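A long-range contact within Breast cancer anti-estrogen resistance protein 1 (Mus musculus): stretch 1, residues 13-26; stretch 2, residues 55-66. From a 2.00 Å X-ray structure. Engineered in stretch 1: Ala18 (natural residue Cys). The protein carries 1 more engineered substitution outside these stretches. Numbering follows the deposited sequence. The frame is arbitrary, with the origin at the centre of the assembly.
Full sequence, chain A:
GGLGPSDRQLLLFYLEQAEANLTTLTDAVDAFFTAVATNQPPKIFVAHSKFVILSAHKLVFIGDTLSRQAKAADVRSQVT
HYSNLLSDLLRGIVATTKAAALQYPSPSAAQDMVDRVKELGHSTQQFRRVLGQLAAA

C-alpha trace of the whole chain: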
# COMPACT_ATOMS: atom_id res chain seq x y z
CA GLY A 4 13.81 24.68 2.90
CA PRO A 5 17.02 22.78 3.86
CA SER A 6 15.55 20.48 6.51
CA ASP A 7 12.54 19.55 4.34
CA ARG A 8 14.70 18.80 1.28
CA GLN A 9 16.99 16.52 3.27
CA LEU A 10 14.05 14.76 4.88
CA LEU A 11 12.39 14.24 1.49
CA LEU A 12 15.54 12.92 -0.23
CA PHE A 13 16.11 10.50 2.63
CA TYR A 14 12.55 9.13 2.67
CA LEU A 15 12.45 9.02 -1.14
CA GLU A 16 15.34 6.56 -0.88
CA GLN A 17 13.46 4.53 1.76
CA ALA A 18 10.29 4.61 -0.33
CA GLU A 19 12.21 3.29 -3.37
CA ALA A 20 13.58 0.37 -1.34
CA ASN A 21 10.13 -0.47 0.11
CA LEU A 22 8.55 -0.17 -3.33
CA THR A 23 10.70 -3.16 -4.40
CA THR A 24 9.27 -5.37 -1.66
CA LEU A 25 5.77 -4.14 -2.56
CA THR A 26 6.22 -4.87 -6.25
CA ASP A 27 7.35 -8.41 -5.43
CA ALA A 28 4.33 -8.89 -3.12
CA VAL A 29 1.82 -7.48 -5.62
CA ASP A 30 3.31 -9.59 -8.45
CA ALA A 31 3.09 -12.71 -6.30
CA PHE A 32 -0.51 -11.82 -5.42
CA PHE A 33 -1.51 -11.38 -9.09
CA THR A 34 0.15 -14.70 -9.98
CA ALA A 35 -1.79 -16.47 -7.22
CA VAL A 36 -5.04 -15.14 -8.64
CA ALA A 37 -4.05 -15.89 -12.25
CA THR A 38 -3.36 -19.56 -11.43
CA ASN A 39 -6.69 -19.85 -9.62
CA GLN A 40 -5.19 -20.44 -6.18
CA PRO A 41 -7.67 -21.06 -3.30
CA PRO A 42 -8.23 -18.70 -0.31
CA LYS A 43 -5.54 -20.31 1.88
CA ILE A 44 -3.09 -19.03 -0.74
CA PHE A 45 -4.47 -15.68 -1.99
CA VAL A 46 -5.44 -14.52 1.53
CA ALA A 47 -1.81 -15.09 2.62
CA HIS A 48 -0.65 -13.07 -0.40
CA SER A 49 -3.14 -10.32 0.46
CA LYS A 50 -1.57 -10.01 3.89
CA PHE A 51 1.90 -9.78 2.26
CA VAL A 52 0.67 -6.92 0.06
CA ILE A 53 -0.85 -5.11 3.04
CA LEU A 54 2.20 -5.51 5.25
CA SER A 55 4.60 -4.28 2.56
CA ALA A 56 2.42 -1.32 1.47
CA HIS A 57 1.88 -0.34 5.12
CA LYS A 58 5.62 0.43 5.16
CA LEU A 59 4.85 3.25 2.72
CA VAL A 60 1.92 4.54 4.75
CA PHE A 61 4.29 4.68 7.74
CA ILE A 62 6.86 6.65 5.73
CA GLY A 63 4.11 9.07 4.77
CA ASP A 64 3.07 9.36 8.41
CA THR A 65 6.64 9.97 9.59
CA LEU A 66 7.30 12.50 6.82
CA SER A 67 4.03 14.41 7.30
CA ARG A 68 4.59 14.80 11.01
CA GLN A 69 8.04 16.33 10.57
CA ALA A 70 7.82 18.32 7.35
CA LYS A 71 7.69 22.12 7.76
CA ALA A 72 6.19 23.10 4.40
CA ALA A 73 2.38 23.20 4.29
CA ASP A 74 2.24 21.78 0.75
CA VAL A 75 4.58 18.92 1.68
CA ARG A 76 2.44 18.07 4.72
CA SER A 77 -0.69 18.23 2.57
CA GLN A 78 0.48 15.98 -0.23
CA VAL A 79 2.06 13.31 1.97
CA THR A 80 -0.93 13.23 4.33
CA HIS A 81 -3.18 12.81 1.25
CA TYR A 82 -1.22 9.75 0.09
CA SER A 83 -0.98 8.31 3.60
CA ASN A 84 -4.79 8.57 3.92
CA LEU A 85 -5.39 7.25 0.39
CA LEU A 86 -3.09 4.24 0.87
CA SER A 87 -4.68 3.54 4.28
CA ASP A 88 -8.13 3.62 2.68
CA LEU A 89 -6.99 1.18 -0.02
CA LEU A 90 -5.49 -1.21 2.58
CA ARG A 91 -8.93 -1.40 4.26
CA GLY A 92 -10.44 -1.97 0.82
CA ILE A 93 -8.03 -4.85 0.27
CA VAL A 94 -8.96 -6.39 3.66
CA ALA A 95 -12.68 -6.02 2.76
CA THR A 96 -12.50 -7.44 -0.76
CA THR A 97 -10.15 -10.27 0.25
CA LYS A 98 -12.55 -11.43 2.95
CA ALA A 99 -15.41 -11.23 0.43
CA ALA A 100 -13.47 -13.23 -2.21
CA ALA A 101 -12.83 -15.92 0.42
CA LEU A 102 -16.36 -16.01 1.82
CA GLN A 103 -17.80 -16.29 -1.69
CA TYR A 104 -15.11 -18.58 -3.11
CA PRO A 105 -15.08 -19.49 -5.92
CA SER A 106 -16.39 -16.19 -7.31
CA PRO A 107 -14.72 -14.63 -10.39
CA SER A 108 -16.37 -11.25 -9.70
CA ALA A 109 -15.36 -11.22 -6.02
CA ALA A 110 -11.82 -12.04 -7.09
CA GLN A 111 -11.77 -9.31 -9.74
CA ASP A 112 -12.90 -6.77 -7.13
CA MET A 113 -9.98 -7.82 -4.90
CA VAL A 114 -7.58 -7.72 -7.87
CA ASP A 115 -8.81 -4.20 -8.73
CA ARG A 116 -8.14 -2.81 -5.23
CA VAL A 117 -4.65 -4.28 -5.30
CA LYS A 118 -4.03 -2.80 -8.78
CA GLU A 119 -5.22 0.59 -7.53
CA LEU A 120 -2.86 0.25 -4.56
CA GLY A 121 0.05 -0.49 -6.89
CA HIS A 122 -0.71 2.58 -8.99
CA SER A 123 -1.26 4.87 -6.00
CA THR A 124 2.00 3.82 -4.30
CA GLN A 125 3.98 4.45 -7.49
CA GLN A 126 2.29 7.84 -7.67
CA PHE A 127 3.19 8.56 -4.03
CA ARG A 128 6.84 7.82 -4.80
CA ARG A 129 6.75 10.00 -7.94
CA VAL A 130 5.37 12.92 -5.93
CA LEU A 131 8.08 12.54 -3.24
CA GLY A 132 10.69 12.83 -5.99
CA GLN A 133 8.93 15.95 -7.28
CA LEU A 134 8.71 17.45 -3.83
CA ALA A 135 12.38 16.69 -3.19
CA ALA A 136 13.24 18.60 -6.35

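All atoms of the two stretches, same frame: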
# COMPACT_ATOMS: atom_id res chain seq x y z
N PHE A 13 15.93 11.69 1.82
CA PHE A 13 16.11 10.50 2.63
C PHE A 13 14.90 9.54 2.51
O PHE A 13 15.07 8.34 2.26
CB PHE A 13 16.31 10.89 4.10
CG PHE A 13 16.53 9.71 5.00
CD1 PHE A 13 17.78 9.11 5.08
CD2 PHE A 13 15.50 9.21 5.78
CE1 PHE A 13 17.99 8.03 5.90
CE2 PHE A 13 15.70 8.13 6.60
CZ PHE A 13 16.96 7.53 6.66
N TYR A 14 13.69 10.04 2.69
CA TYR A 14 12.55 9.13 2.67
C TYR A 14 12.16 8.70 1.26
O TYR A 14 11.55 7.65 1.09
CB TYR A 14 11.37 9.72 3.44
CG TYR A 14 11.57 9.44 4.91
CD1 TYR A 14 11.44 8.15 5.41
CD2 TYR A 14 11.97 10.44 5.78
CE1 TYR A 14 11.66 7.88 6.75
CE2 TYR A 14 12.20 10.17 7.13
CZ TYR A 14 12.04 8.89 7.61
OH TYR A 14 12.27 8.64 8.95
N LEU A 15 12.57 9.47 0.25
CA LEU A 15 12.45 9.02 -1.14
C LEU A 15 13.26 7.74 -1.33
O LEU A 15 12.81 6.78 -1.93
CB LEU A 15 12.94 10.09 -2.12
CG LEU A 15 13.00 9.71 -3.61
CD1 LEU A 15 11.61 9.28 -4.12
CD2 LEU A 15 13.53 10.87 -4.47
N GLU A 16 14.49 7.74 -0.81
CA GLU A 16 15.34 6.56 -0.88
C GLU A 16 14.70 5.36 -0.17
O GLU A 16 14.75 4.24 -0.69
CB GLU A 16 16.72 6.88 -0.29
CG GLU A 16 17.62 5.68 -0.08
CD GLU A 16 17.35 4.98 1.24
OE1 GLU A 16 17.40 5.66 2.30
OE2 GLU A 16 17.07 3.76 1.22
N GLN A 17 14.14 5.59 1.01
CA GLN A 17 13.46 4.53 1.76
C GLN A 17 12.22 4.03 1.03
O GLN A 17 11.92 2.84 1.01
CB GLN A 17 13.07 5.00 3.15
CG GLN A 17 13.92 4.45 4.26
CD GLN A 17 13.19 4.40 5.59
OE1 GLN A 17 11.96 4.51 5.65
NE2 GLN A 17 13.94 4.23 6.66
N ALA A 18 11.47 4.97 0.46
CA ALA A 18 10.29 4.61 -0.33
C ALA A 18 10.67 3.72 -1.51
O ALA A 18 9.98 2.75 -1.80
CB ALA A 18 9.59 5.86 -0.81
N GLU A 19 11.78 4.04 -2.18
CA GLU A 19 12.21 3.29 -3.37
C GLU A 19 12.56 1.85 -2.99
O GLU A 19 12.14 0.91 -3.66
CB GLU A 19 13.39 3.99 -4.06
CG GLU A 19 12.95 5.22 -4.87
CD GLU A 19 14.11 6.07 -5.40
OE1 GLU A 19 15.27 5.81 -5.02
OE2 GLU A 19 13.85 7.00 -6.20
N ALA A 20 13.30 1.69 -1.90
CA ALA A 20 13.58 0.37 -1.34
C ALA A 20 12.30 -0.41 -0.98
O ALA A 20 12.17 -1.59 -1.32
CB ALA A 20 14.45 0.50 -0.13
N ASN A 21 11.37 0.23 -0.28
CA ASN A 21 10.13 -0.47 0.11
C ASN A 21 9.23 -0.80 -1.07
O ASN A 21 8.45 -1.75 -1.03
CB ASN A 21 9.34 0.37 1.12
CG ASN A 21 9.90 0.28 2.52
OD1 ASN A 21 10.22 1.29 3.14
ND2 ASN A 21 10.01 -0.93 3.03
N LEU A 22 9.33 0.01 -2.12
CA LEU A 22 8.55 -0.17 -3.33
C LEU A 22 8.94 -1.46 -4.06
O LEU A 22 8.12 -2.07 -4.75
CB LEU A 22 8.73 1.03 -4.25
CG LEU A 22 7.48 1.69 -4.84
CD1 LEU A 22 6.61 2.28 -3.74
CD2 LEU A 22 7.86 2.77 -5.84
N THR A 23 10.20 -1.88 -3.88
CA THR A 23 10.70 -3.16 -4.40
C THR A 23 10.00 -4.35 -3.76
O THR A 23 9.51 -5.24 -4.46
CB THR A 23 12.21 -3.31 -4.16
OG1 THR A 23 12.92 -2.33 -4.92
CG2 THR A 23 12.68 -4.71 -4.55
N THR A 24 9.98 -4.36 -2.43
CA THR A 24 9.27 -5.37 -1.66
C THR A 24 7.78 -5.40 -2.05
O THR A 24 7.18 -6.48 -2.18
CB THR A 24 9.41 -5.11 -0.15
OG1 THR A 24 10.77 -5.31 0.25
CG2 THR A 24 8.52 -6.06 0.67
N LEU A 25 7.19 -4.22 -2.22
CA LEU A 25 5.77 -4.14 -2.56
C LEU A 25 5.50 -4.71 -3.94
O LEU A 25 4.53 -5.44 -4.14
CB LEU A 25 5.26 -2.70 -2.49
CG LEU A 25 3.79 -2.48 -2.83
CD1 LEU A 25 2.87 -3.37 -1.99
CD2 LEU A 25 3.42 -1.03 -2.64
N THR A 26 6.37 -4.38 -4.89
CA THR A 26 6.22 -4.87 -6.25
C THR A 26 6.31 -6.39 -6.29
O THR A 26 5.53 -7.04 -6.98
CB THR A 26 7.28 -4.28 -7.19
OG1 THR A 26 7.25 -2.86 -7.08
CG2 THR A 26 6.99 -4.68 -8.62
N SER A 55 3.54 -4.98 3.28
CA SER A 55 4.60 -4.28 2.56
C SER A 55 4.17 -2.85 2.16
O SER A 55 4.96 -1.91 2.26
CB SER A 55 5.03 -5.09 1.34
OG SER A 55 3.99 -5.20 0.38
N ALA A 56 2.91 -2.66 1.74
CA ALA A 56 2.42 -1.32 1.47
C ALA A 56 2.30 -0.46 2.73
O ALA A 56 2.45 0.77 2.67
CB ALA A 56 1.06 -1.37 0.76
N HIS A 57 2.02 -1.09 3.87
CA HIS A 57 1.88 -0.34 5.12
C HIS A 57 3.21 0.37 5.45
O HIS A 57 3.22 1.43 6.07
CB HIS A 57 1.44 -1.27 6.27
CG HIS A 57 1.01 -0.53 7.49
ND1 HIS A 57 1.89 -0.10 8.46
CD2 HIS A 57 -0.22 -0.14 7.92
CE1 HIS A 57 1.23 0.52 9.42
NE2 HIS A 57 -0.05 0.50 9.12
N LYS A 58 4.31 -0.21 5.02
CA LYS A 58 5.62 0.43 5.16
C LYS A 58 5.61 1.82 4.52
O LYS A 58 6.21 2.76 5.05
CB LYS A 58 6.73 -0.44 4.55
CG LYS A 58 6.74 -1.90 5.03
CD LYS A 58 7.36 -2.05 6.42
CE LYS A 58 6.95 -3.37 7.09
NZ LYS A 58 5.50 -3.36 7.50
N LEU A 59 4.92 1.96 3.39
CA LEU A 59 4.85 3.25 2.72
C LEU A 59 3.92 4.23 3.41
O LEU A 59 4.21 5.43 3.48
CB LEU A 59 4.41 3.08 1.27
CG LEU A 59 5.44 2.40 0.38
CD1 LEU A 59 4.74 2.01 -0.89
CD2 LEU A 59 6.61 3.33 0.09
N VAL A 60 2.79 3.73 3.92
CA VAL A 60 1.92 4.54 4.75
C VAL A 60 2.72 5.13 5.92
O VAL A 60 2.63 6.32 6.21
CB VAL A 60 0.73 3.74 5.31
CG1 VAL A 60 -0.09 4.63 6.26
CG2 VAL A 60 -0.14 3.20 4.17
N PHE A 61 3.48 4.28 6.59
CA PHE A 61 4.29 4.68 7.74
C PHE A 61 5.31 5.76 7.37
O PHE A 61 5.47 6.74 8.11
CB PHE A 61 5.00 3.47 8.34
CG PHE A 61 5.78 3.77 9.59
CD1 PHE A 61 5.14 3.92 10.82
CD2 PHE A 61 7.17 3.87 9.55
CE1 PHE A 61 5.87 4.18 11.98
CE2 PHE A 61 7.91 4.14 10.70
CZ PHE A 61 7.26 4.29 11.92
N ILE A 62 5.98 5.60 6.24
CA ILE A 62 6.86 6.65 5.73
C ILE A 62 6.09 7.97 5.53
O ILE A 62 6.54 9.04 5.93
CB ILE A 62 7.53 6.24 4.41
CG1 ILE A 62 8.60 5.18 4.67
CG2 ILE A 62 8.12 7.46 3.70
CD1 ILE A 62 9.06 4.44 3.41
N GLY A 63 4.91 7.88 4.93
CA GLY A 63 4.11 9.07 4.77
C GLY A 63 3.77 9.72 6.10
O GLY A 63 3.84 10.94 6.25
N ASP A 64 3.41 8.89 7.08
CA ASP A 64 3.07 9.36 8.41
C ASP A 64 4.24 10.08 9.10
O ASP A 64 4.10 11.15 9.69
CB ASP A 64 2.62 8.18 9.26
CG ASP A 64 1.88 8.61 10.49
OD1 ASP A 64 0.70 8.98 10.36
OD2 ASP A 64 2.48 8.58 11.58
N THR A 65 5.40 9.45 9.01
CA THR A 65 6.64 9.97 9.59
C THR A 65 7.04 11.28 8.92
O THR A 65 7.39 12.25 9.60
CB THR A 65 7.78 8.95 9.44
OG1 THR A 65 7.45 7.77 10.16
CG2 THR A 65 9.11 9.52 9.98
N LEU A 66 7.00 11.30 7.60
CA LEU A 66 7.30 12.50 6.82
C LEU A 66 6.36 13.67 7.11
O LEU A 66 6.80 14.80 7.31
CB LEU A 66 7.21 12.18 5.33
CG LEU A 66 8.46 12.09 4.49
CD1 LEU A 66 8.01 12.00 3.06
CD2 LEU A 66 9.35 13.31 4.73
O HOH W 1 7.51 -2.43 1.66

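No direct hydrogen bond joins these two helices; the one polar link that crosses between them is a water. Water 1 donates to the backbone O of Asn21, at 2.9 Å from the water O, and to the backbone O of Ser55, at 2.7 Å from the same water O. It therefore bridges two main-chain carbonyls, one on each helix.

The rest of the contact is packing. The helices run nearly antiparallel, at 158°, and their axes approach to 8.7 Å. The backbones draw closer toward the Leu25 end: Tyr14 CA and Ile62 CA are 6.9 Å apart, but Leu25 CA and Ser55 CA only 5.3 Å. Small Ser55 suits this narrow place. Its OG lies 3.2 Å from Leu25 CD1, and its CB lies 3.7 Å from Thr24 CG2. Ser55 OG has its hydrogen bond elsewhere in the structure, so it is satisfied despite its burial.

Two knobs from the second helix fill holes in the first. Leu59 sits among Ala18, Asn21, Leu22 and Leu25. Its CA-to-CB bond points sideways, but the branched end comes nearer to the first helix. Leu59 CD1 reaches Leu22 CD1 at 3.4 Å and Leu25 CD2 at 3.7 Å, while Leu59 CD2 lies 4.0 Å from Ala18 CB. Ala18 is an engineered residue, Cys in the natural sequence; its methyl forms part of the walls of both holes.

Ile62 is the second knob, among Tyr14, Gln17, Ala18 and Asn21. With chi1 m and chi2 t, its CD1 extends to 3.8 Å from Ala18 N. Its CG2 lies 3.8 Å from Tyr14 CD1. Gln17 lies at the margin, with OE1 3.6 Å from Ile62 CG1.

Tyr14 covers the far end of the contact. Its CB packs 3.9 Å from Leu66 CG, and its OH lies 3.4 Å from Thr65 CG2. The long aromatic side chain spans the wider gap here and remains partly exposed.

Leu25 is buried and points toward the second helix. Its CD1 lies 3.9 Å from Ala56 CB, where a short side chain leaves room for it. Lys58 starts toward the first helix, but its end leads away. Its aliphatic base can thus contribute to the contact while the charged group lies outside it; NZ is hydrogen-bonded to a residue just beyond the stretches.

Together the two helices bury 629 Å², both sides summed.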